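Local coordinates for protein endoglucanase FnCel5A (Fervidobacterium nodosum, PDB 3NCO) that probably hydrolyses internal beta-1,4-glucosidic bonds of cellulose, as a family 5 glycoside hydrolase with a TIM-barrel fold, at residues V97-C102 and F138-N143. Sequence-based numbering, arbitrary orientation.
Sequences VVIINC and FFEIFN
Val-97 lays its CG1 methyl over one face of the Phe-138 ring, offset toward the rim, a CH-pi contact 4.1 Å from the ring centroid. This CG1 stands anti to the backbone N (chi1 163°), which places it there. Ile-99 lies on the same side of the sheet as Phe-138 and Glu-140. Ile-99 CG1 meets Phe-138 CB at 4.1 Å, and Ile-99 CG2 reaches Glu-140 OE1 at 3.5 Å. An alanine at Ile-99 would probably open a gap beside Phe-138 and leave the Glu-140 carboxylate less closely packed. The extended Glu-140 chain runs alongside Asn-101, pointing the same way, with the carboxylate and amide planes 63° apart. Asn-101 CB is 3.4 Å from Glu-140 OE1. Their polar partners lie outside the pair: Glu-140 OE1 forms a salt bridge with Arg-59, and Asn-101 OD1 accepts a hydrogen bond from Ile-62 N. On the other face, Ile-100 and Phe-139 lie side by side, CG1 to CD1 4.0 Å. Phe-138 N donates to Val-98 O in a nearly straight bond of 2.8 Å, and Ile-100 N to Phe-138 O. Past the strands, Asn-143 N bonds to Cys-102 O at 2.9 Å, tying the following loops together. Asn-143 begins an Asn-Glu-Pro sequence, which in family 5 relatives holds the acid/base glutamate, so this end probably borders the active site. Parallel strands 97-101 and 137-140 are the third and fourth of the eight-stranded TIM barrel. Helix 112-130 lies in the crossover between them, and its Trp-123 meets the Phe-139 ring. Helix 12-20 packs on Val-97, Ile-99 and Phe-138, while strands 57-60 and 174-177 flank the pair.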
ATOM      1  N   VAL A  97      -2.904  -3.924 -12.717  1.00 16.34           N
ATOM      2  CA  VAL A  97      -3.027  -2.527 -12.333  1.00 17.89           C
ATOM      3  C   VAL A  97      -1.829  -2.296 -11.416  1.00 15.99           C
ATOM      4  O   VAL A  97      -1.424  -3.227 -10.672  1.00 17.87           O
ATOM      5  CB  VAL A  97      -4.375  -2.306 -11.618  1.00 17.34           C
ATOM      6  CG1 VAL A  97      -4.401  -0.997 -10.836  1.00 18.67           C
ATOM      7  CG2 VAL A  97      -5.466  -2.259 -12.694  1.00 18.62           C
ATOM      8  N   VAL A  98      -1.238  -1.093 -11.489  1.00 17.11           N
ATOM      9  CA  VAL A  98       0.001  -0.875 -10.754  1.00 16.70           C
ATOM     10  C   VAL A  98      -0.179   0.378  -9.908  1.00 16.28           C
ATOM     11  O   VAL A  98      -0.652   1.409 -10.447  1.00 17.15           O
ATOM     12  CB  VAL A  98       1.191  -0.678 -11.718  1.00 16.84           C
ATOM     13  CG1 VAL A  98       2.463  -0.454 -10.918  1.00 14.96           C
ATOM     14  CG2 VAL A  98       1.274  -1.893 -12.688  1.00 18.13           C
ATOM     15  N   ILE A  99       0.199   0.278  -8.615  1.00 15.39           N
ATOM     16  CA  ILE A  99       0.143   1.421  -7.700  1.00 15.72           C
ATOM     17  C   ILE A  99       1.601   1.714  -7.344  1.00 16.28           C
ATOM     18  O   ILE A  99       2.297   0.825  -6.859  1.00 16.99           O
ATOM     19  CB  ILE A  99      -0.661   1.071  -6.424  1.00 14.78           C
ATOM     20  CG1 ILE A  99      -2.179   0.851  -6.675  1.00 14.70           C
ATOM     21  CG2 ILE A  99      -0.559   2.221  -5.412  1.00 12.80           C
ATOM     22  CD1 ILE A  99      -2.858   0.026  -5.620  1.00 18.14           C
ATOM     23  N   ILE A 100       2.081   2.936  -7.644  1.00 13.83           N
ATOM     24  CA  ILE A 100       3.444   3.311  -7.212  1.00 13.85           C
ATOM     25  C   ILE A 100       3.289   4.416  -6.142  1.00 12.47           C
ATOM     26  O   ILE A 100       2.465   5.337  -6.332  1.00 12.18           O
ATOM     27  CB  ILE A 100       4.359   3.772  -8.413  1.00 13.98           C
ATOM     28  CG1 ILE A 100       3.830   5.088  -9.068  1.00 13.87           C
ATOM     29  CG2 ILE A 100       4.682   2.593  -9.460  1.00 16.60           C
ATOM     30  CD1 ILE A 100       4.789   5.580 -10.222  1.00 14.70           C
ATOM     31  N   ASN A 101       4.092   4.338  -5.076  1.00 13.70           N
ATOM     32  CA  ASN A 101       3.873   5.199  -3.894  1.00 12.35           C
ATOM     33  C   ASN A 101       5.237   5.910  -3.639  1.00 13.97           C
ATOM     34  O   ASN A 101       6.222   5.711  -4.346  1.00 13.15           O
ATOM     35  CB  ASN A 101       3.311   4.415  -2.636  1.00 14.44           C
ATOM     36  CG  ASN A 101       4.376   3.602  -1.865  1.00 13.13           C
ATOM     37  OD1 ASN A 101       5.580   3.625  -2.214  1.00 17.54           O
ATOM     38  ND2 ASN A 101       3.934   2.842  -0.821  1.00 15.06           N
ATOM     39  N   CYS A 102       5.291   6.731  -2.578  1.00 13.14           N
ATOM     40  CA  CYS A 102       6.556   7.010  -1.930  1.00 13.77           C
ATOM     41  C   CYS A 102       6.470   6.434  -0.511  1.00 14.52           C
ATOM     42  O   CYS A 102       5.430   6.525   0.143  1.00 15.23           O
ATOM     43  CB  CYS A 102       6.741   8.519  -1.892  1.00 14.76           C
ATOM     44  SG  CYS A 102       8.364   9.097  -1.236  1.00 15.74           S
ATOM     45  N   PHE A 138      -1.728   3.870 -11.082  1.00 17.46           N
ATOM     46  CA  PHE A 138      -2.233   4.791 -10.030  1.00 15.37           C
ATOM     47  C   PHE A 138      -1.073   5.356  -9.211  1.00 15.08           C
ATOM     48  O   PHE A 138      -0.067   4.642  -9.020  1.00 15.00           O
ATOM     49  CB  PHE A 138      -3.128   4.025  -9.029  1.00 14.89           C
ATOM     50  CG  PHE A 138      -4.384   3.446  -9.623  1.00 16.87           C
ATOM     51  CD1 PHE A 138      -4.751   3.665 -10.923  1.00 17.94           C
ATOM     52  CD2 PHE A 138      -5.250   2.728  -8.802  1.00 19.61           C
ATOM     53  CE1 PHE A 138      -5.915   3.045 -11.463  1.00 19.28           C
ATOM     54  CE2 PHE A 138      -6.421   2.150  -9.304  1.00 19.17           C
ATOM     55  CZ  PHE A 138      -6.747   2.289 -10.651  1.00 16.78           C
ATOM     56  N   PHE A 139      -1.201   6.606  -8.723  1.00 15.08           N
ATOM     57  CA  PHE A 139      -0.178   7.155  -7.829  1.00 15.09           C
ATOM     58  C   PHE A 139      -0.647   7.060  -6.381  1.00 15.75           C
ATOM     59  O   PHE A 139      -1.860   7.017  -6.136  1.00 16.25           O
ATOM     60  CB  PHE A 139       0.033   8.642  -8.107  1.00 15.98           C
ATOM     61  CG  PHE A 139       0.616   8.924  -9.466  1.00 15.46           C
ATOM     62  CD1 PHE A 139       1.241   7.883 -10.161  1.00 18.89           C
ATOM     63  CD2 PHE A 139       0.603  10.237 -10.024  1.00 17.39           C
ATOM     64  CE1 PHE A 139       1.789   8.076 -11.402  1.00 16.75           C
ATOM     65  CE2 PHE A 139       1.183  10.481 -11.282  1.00 16.72           C
ATOM     66  CZ  PHE A 139       1.804   9.403 -11.978  1.00 17.17           C
ATOM     67  N   GLU A 140       0.284   7.041  -5.421  1.00 15.92           N
ATOM     68  CA  GLU A 140      -0.070   6.993  -4.012  1.00 15.97           C
ATOM     69  C   GLU A 140       0.892   7.900  -3.249  1.00 13.99           C
ATOM     70  O   GLU A 140       2.045   7.526  -3.091  1.00 13.06           O
ATOM     71  CB  GLU A 140       0.047   5.556  -3.512  1.00 16.43           C
ATOM     72  CG  GLU A 140      -0.285   5.486  -1.998  1.00 15.43           C
ATOM     73  CD  GLU A 140      -0.196   4.102  -1.378  1.00 18.58           C
ATOM     74  OE1 GLU A 140       0.211   3.165  -2.097  1.00 15.96           O
ATOM     75  OE2 GLU A 140      -0.506   3.959  -0.196  1.00 16.88           O
ATOM     76  N   ILE A 141       0.433   9.092  -2.851  1.00 15.75           N
ATOM     77  CA  ILE A 141       1.329  10.159  -2.394  1.00 14.98           C
ATOM     78  C   ILE A 141       2.353   9.749  -1.342  1.00 14.78           C
ATOM     79  O   ILE A 141       3.558   9.988  -1.509  1.00 14.20           O
ATOM     80  CB  ILE A 141       0.526  11.346  -1.862  1.00 14.41           C
ATOM     81  CG1 ILE A 141      -0.162  11.970  -3.077  1.00 16.52           C
ATOM     82  CG2 ILE A 141       1.476  12.439  -1.279  1.00 14.33           C
ATOM     83  CD1 ILE A 141      -1.248  13.009  -2.686  1.00 15.52           C
ATOM     84  N   PHE A 142       1.877   9.094  -0.272  1.00 14.86           N
ATOM     85  CA  PHE A 142       2.790   8.683   0.799  1.00 14.36           C
ATOM     86  C   PHE A 142       2.242   7.517   1.603  1.00 14.05           C
ATOM     87  O   PHE A 142       1.056   7.475   1.929  1.00 13.32           O
ATOM     88  CB  PHE A 142       3.179   9.856   1.708  1.00 16.05           C
ATOM     89  CG  PHE A 142       4.349   9.567   2.591  1.00 18.98           C
ATOM     90  CD1 PHE A 142       5.621   9.259   2.055  1.00 17.92           C
ATOM     91  CD2 PHE A 142       4.166   9.537   3.969  1.00 20.16           C
ATOM     92  CE1 PHE A 142       6.691   8.934   2.909  1.00 21.49           C
ATOM     93  CE2 PHE A 142       5.231   9.262   4.830  1.00 21.10           C
ATOM     94  CZ  PHE A 142       6.482   8.958   4.312  1.00 21.38           C
ATOM     95  N   ASN A 143       3.137   6.607   1.968  1.00 14.03           N
ATOM     96  CA  ASN A 143       2.782   5.455   2.792  1.00 13.49           C
ATOM     97  C   ASN A 143       2.773   5.819   4.267  1.00 15.19           C
ATOM     98  O   ASN A 143       3.750   6.303   4.815  1.00 14.95           O
ATOM     99  CB  ASN A 143       3.869   4.405   2.566  1.00 13.48           C
ATOM    100  CG  ASN A 143       3.665   3.167   3.393  1.00 15.02           C
ATOM    101  OD1 ASN A 143       4.461   2.868   4.312  1.00 20.31           O
ATOM    102  ND2 ASN A 143       2.629   2.504   3.134  1.00  9.42           N
TER